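Mannuronan C5-epimerase (Pseudomonas syringae pv. tomato, PDB 4NK6) epimerises beta-D-mannuronate residues to alpha-L-guluronate within the alginate polymer and helps to channel that polymer through the periplasm. Local coordinates at residues I88-D92 / G93-L97. Residues are numbered along the deposited sequence; the frame is centred on the assembly and turned at random.
Sequences IMISD and GYVNL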
# COMPACT_ATOMS: atom_id res chain seq x y z
N ILE A 88 -7.46 5.73 23.63
CA ILE A 88 -8.66 6.52 23.44
C ILE A 88 -9.57 5.71 22.52
O ILE A 88 -9.15 5.33 21.42
CB ILE A 88 -8.32 7.86 22.77
CG1 ILE A 88 -7.39 8.67 23.67
CG2 ILE A 88 -9.60 8.64 22.42
CD1 ILE A 88 -6.69 9.81 22.97
N MET A 89 -10.79 5.42 22.96
CA MET A 89 -11.67 4.57 22.17
C MET A 89 -12.97 5.24 21.73
O MET A 89 -13.63 5.93 22.51
CB MET A 89 -12.00 3.29 22.93
CG MET A 89 -10.78 2.55 23.40
SD MET A 89 -11.19 1.09 24.37
CE MET A 89 -9.54 0.60 24.90
N ILE A 90 -13.33 5.02 20.48
CA ILE A 90 -14.60 5.51 19.94
C ILE A 90 -15.50 4.32 19.62
O ILE A 90 -15.06 3.36 18.98
CB ILE A 90 -14.36 6.31 18.65
CG1 ILE A 90 -13.60 7.60 18.97
CG2 ILE A 90 -15.69 6.62 17.94
CD1 ILE A 90 -12.77 8.13 17.81
N SER A 91 -16.74 4.37 20.06
CA SER A 91 -17.71 3.33 19.73
C SER A 91 -19.13 3.86 19.74
O SER A 91 -19.39 4.98 20.18
CB SER A 91 -17.61 2.18 20.73
OG SER A 91 -18.09 2.60 21.98
N ASP A 92 -20.05 3.03 19.26
CA ASP A 92 -21.47 3.33 19.32
C ASP A 92 -21.85 4.65 18.62
O ASP A 92 -22.64 5.45 19.15
CB ASP A 92 -21.95 3.31 20.78
CG ASP A 92 -23.45 3.12 20.90
OD1 ASP A 92 -24.03 2.45 20.02
OD2 ASP A 92 -24.04 3.64 21.87
N GLY A 93 -21.29 4.90 17.44
CA GLY A 93 -21.70 6.05 16.66
C GLY A 93 -20.58 7.01 16.31
O GLY A 93 -19.40 6.63 16.27
N TYR A 94 -20.95 8.27 16.10
CA TYR A 94 -20.10 9.23 15.42
C TYR A 94 -19.35 10.16 16.37
O TYR A 94 -19.94 10.78 17.25
CB TYR A 94 -20.92 10.06 14.42
CG TYR A 94 -20.18 11.25 13.85
CD1 TYR A 94 -19.26 11.09 12.81
CD2 TYR A 94 -20.39 12.53 14.35
CE1 TYR A 94 -18.59 12.18 12.29
CE2 TYR A 94 -19.72 13.62 13.83
CZ TYR A 94 -18.83 13.44 12.80
OH TYR A 94 -18.16 14.53 12.29
N VAL A 95 -18.04 10.24 16.15
CA VAL A 95 -17.17 11.12 16.92
C VAL A 95 -16.13 11.74 15.98
O VAL A 95 -15.47 11.02 15.24
CB VAL A 95 -16.42 10.34 18.04
CG1 VAL A 95 -15.31 11.20 18.66
CG2 VAL A 95 -17.39 9.86 19.11
N ASN A 96 -16.00 13.06 16.00
CA ASN A 96 -14.92 13.72 15.26
C ASN A 96 -13.75 14.11 16.17
O ASN A 96 -13.86 14.00 17.39
CB ASN A 96 -15.44 14.89 14.39
CG ASN A 96 -16.09 16.00 15.20
OD1 ASN A 96 -15.57 16.43 16.24
ND2 ASN A 96 -17.24 16.49 14.72
N LEU A 97 -12.63 14.52 15.59
CA LEU A 97 -11.45 14.83 16.40
C LEU A 97 -11.70 15.97 17.39
O LEU A 97 -11.18 15.96 18.52
CB LEU A 97 -10.24 15.14 15.51
CG LEU A 97 -8.91 15.46 16.21
CD1 LEU A 97 -8.51 14.37 17.20
CD2 LEU A 97 -7.81 15.65 15.18
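Ile90 meets Val95 through torsions that turn both branches of each side chain across the bend. In Ile90, chi1 of -66° sets CG2 opposite the backbone N and CG1 beside it. In Val95, CG1 is the branch set opposite N, at chi1 169°. This is a corner of the right-handed beta-helix: strand 86-91 ends, the chain turns at Asp92 and Gly93, and strand 93-96 starts another face of the coil. The directions of the short pieces 88-91 and 93-96 differ by 139°, and the side chains of Ile90 and Val95 both point into the angle. Ile90 CG2 lies 3.8 Å from both Val95 CB and Val95 CG2, while Ile90 CG1 lies 4.0 Å from Val95 CG1. Both residues are buried, and they meet through carbon atoms alone. Leu100 of helix 97-103 touches both residues, and Phe131 of strand 129-133 also touches Ile90.

Asp92 has a positive phi, and its carboxylate leaves the bend to form a salt bridge with Lys49. Gly93 follows, at backbone angles where a CB would collide with the carbonyl O of Asp92. Tyr94 turns away from strand 86-91, and its OH is hydrogen-bonded to Glu132. Asn96 OD1 caps the N of Asp99 at the start of helix 97-103. The other end of that amide, Asn96 ND2, donates nearly within its own plane to Tyr94 OH at 3.3 Å.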